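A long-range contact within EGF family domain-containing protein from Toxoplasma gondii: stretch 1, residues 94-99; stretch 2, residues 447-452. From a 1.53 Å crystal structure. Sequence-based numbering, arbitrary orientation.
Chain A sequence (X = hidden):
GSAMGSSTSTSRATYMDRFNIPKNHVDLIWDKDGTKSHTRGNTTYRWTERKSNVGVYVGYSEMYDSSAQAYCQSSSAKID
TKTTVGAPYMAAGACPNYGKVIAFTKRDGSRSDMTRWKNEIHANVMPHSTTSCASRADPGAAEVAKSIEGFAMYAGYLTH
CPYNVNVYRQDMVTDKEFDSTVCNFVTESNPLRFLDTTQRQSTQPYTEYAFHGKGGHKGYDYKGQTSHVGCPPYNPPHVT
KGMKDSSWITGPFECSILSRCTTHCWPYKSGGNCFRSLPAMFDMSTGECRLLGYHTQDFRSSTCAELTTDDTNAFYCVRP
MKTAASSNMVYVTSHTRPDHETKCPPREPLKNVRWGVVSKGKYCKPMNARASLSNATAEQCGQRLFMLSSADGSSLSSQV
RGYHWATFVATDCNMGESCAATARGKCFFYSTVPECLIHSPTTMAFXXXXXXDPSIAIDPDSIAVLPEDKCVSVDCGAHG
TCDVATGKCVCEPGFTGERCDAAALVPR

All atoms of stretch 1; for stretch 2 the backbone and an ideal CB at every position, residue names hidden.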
# COMPACT_ATOMS: atom_id res chain seq x y z
N ALA A 94 5.98 -8.44 -1.62
CA ALA A 94 6.31 -7.98 -2.97
C ALA A 94 5.16 -8.03 -3.98
O ALA A 94 5.22 -7.33 -4.99
CB ALA A 94 7.47 -8.78 -3.52
N CYS A 95 4.14 -8.84 -3.74
CA CYS A 95 3.01 -8.95 -4.67
C CYS A 95 1.89 -7.99 -4.31
O CYS A 95 1.50 -7.91 -3.15
CB CYS A 95 2.45 -10.37 -4.70
SG CYS A 95 3.59 -11.60 -5.36
N PRO A 96 1.33 -7.29 -5.31
CA PRO A 96 0.11 -6.52 -5.06
C PRO A 96 -1.01 -7.42 -4.56
O PRO A 96 -1.17 -8.55 -5.02
CB PRO A 96 -0.23 -5.94 -6.44
CG PRO A 96 1.06 -5.95 -7.18
CD PRO A 96 1.80 -7.14 -6.70
N ASN A 97 -1.78 -6.90 -3.61
CA ASN A 97 -2.82 -7.70 -2.96
C ASN A 97 -4.17 -7.17 -3.39
O ASN A 97 -4.63 -6.14 -2.91
CB ASN A 97 -2.64 -7.65 -1.45
CG ASN A 97 -3.35 -8.78 -0.75
OD1 ASN A 97 -4.36 -9.28 -1.21
ND2 ASN A 97 -2.81 -9.19 0.40
N TYR A 98 -4.78 -7.87 -4.34
CA TYR A 98 -6.00 -7.38 -4.96
C TYR A 98 -7.22 -7.55 -4.06
O TYR A 98 -7.47 -8.64 -3.51
CB TYR A 98 -6.22 -8.07 -6.31
CG TYR A 98 -5.12 -7.73 -7.29
CD1 TYR A 98 -5.12 -6.53 -7.98
CD2 TYR A 98 -4.06 -8.61 -7.52
CE1 TYR A 98 -4.11 -6.20 -8.86
CE2 TYR A 98 -3.05 -8.29 -8.41
CZ TYR A 98 -3.08 -7.09 -9.07
OH TYR A 98 -2.07 -6.77 -9.95
N GLY A 99 -7.96 -6.47 -3.90
CA GLY A 99 -9.17 -6.45 -3.10
C GLY A 99 -8.93 -6.03 -1.66
O GLY A 99 -9.88 -5.71 -0.95
N UNK A 447 -6.72 -17.36 -5.13
CA UNK A 447 -5.52 -17.28 -4.29
C UNK A 447 -5.75 -16.24 -3.20
O UNK A 447 -6.67 -15.44 -3.25
CB UNK A 447 -4.28 -16.93 -5.12
N UNK A 448 -4.87 -16.26 -2.20
CA UNK A 448 -4.96 -15.32 -1.10
C UNK A 448 -4.66 -13.88 -1.49
O UNK A 448 -4.93 -12.96 -0.71
CB UNK A 448 -4.00 -15.75 0.01
N UNK A 449 -4.10 -13.68 -2.68
CA UNK A 449 -3.81 -12.35 -3.22
C UNK A 449 -4.84 -11.91 -4.28
O UNK A 449 -4.75 -10.80 -4.80
CB UNK A 449 -2.41 -12.34 -3.83
N UNK A 450 -5.80 -12.78 -4.58
CA UNK A 450 -6.85 -12.49 -5.58
C UNK A 450 -7.96 -11.61 -5.02
O UNK A 450 -8.26 -11.65 -3.82
CB UNK A 450 -7.46 -13.79 -6.10
N UNK A 451 -8.60 -10.83 -5.89
CA UNK A 451 -9.89 -10.25 -5.55
C UNK A 451 -10.91 -11.38 -5.37
O UNK A 451 -10.69 -12.51 -5.83
CB UNK A 451 -10.35 -9.26 -6.63
N UNK A 452 -12.03 -11.09 -4.69
CA UNK A 452 -12.97 -12.15 -4.32
C UNK A 452 -14.33 -12.07 -5.01
O UNK A 452 -15.23 -12.81 -4.64
CB UNK A 452 -13.18 -12.12 -2.81

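At position 447 the ideal CB has no atom of stretch 1 within 5.5 Å, so the visible contact selects nothing. The backbone is more informative: 447 to 450 forms a type I beta turn, closed by a hydrogen bond from N of 450 to O of 447 (3.1 Å). The first position of such a turn suits Asp, Asn, Ser or Thr, whose side-chain oxygens can accept from the backbone two residues on. The deposited residue is Thr447, chi1 in the p well, and its OG1 takes on this role, accepting from N of 449 at 3.1 Å with an angle of 144°.

Position 448 (phi/psi -68/-14) points its CB sideways and likewise finds nothing of stretch 1 within 5.5 Å. Many small or polar residues would fit, and proline is compatible with this phi. It is Ser448, whose OG is hydrogen-bonded elsewhere in the structure.

The CA of position 449 lies 4.8 Å from Asn97 CA, so the two are in register. Its carbonyl O accepts from Tyr98 N at 3.0 Å (N-H...O angle 144°), a bond available to any residue type. The ideal CB points sideways, 4.2 Å from Pro96 O and 4.5 Å from Asn97 OD1. A side chain that continues toward stretch 1 from here can reach the CB of Cys95 and the side chain of Asn97; Leu, Met or Ile would be plausible, whereas Ala would stop short of Cys95. The deposited Leu449 (chi1 m, chi2 t) brings CD1 to 3.7 Å from Cys95 CB, an apolar contact, while CD2 lies 3.5 Å from Asn97 CG and 3.8 Å from Pro96 O.

At 450 the CB points away from stretch 1, which therefore imposes little choice; a small polar group would suit the end of the turn. Ser450 (chi1 m) receives a hydrogen bond at OG from Thr447 OG1 (2.8 Å), linking the ends of the turn through their side chains.

Position 451 has an extended backbone (-64/161) and a sideways CB, 4.3 Å from Tyr98 O and 4.6 Å from Gly99 N. A small apolar residue is a natural candidate. Ala451 places its CB 4.3 Å from Tyr98 CB, and its CA makes a CA-H...O contact with Tyr98 O (3.6 Å, 127° at H).

Position 452 again has no stretch 1 atom within 5.5 Å of its ideal CB, leaving its identity open. Val452 (chi1 m) makes no contact with stretch 1.

Stretch 2 (447-452) TSLSAV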
# COMPACT_ATOMS: atom_id res chain seq x y z
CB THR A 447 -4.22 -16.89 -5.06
OG1 THR A 447 -4.16 -15.47 -5.24
CG2 THR A 447 -4.10 -17.64 -6.38
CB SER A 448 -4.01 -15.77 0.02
OG SER A 448 -2.69 -15.92 -0.46
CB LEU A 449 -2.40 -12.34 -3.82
CG LEU A 449 -1.26 -12.39 -2.80
CD1 LEU A 449 0.03 -12.81 -3.47
CD2 LEU A 449 -1.07 -11.04 -2.11
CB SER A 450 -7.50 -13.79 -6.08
OG SER A 450 -6.56 -14.75 -6.49
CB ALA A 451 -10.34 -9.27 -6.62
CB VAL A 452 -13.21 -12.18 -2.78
CG1 VAL A 452 -11.90 -12.38 -2.05
CG2 VAL A 452 -13.91 -10.92 -2.29
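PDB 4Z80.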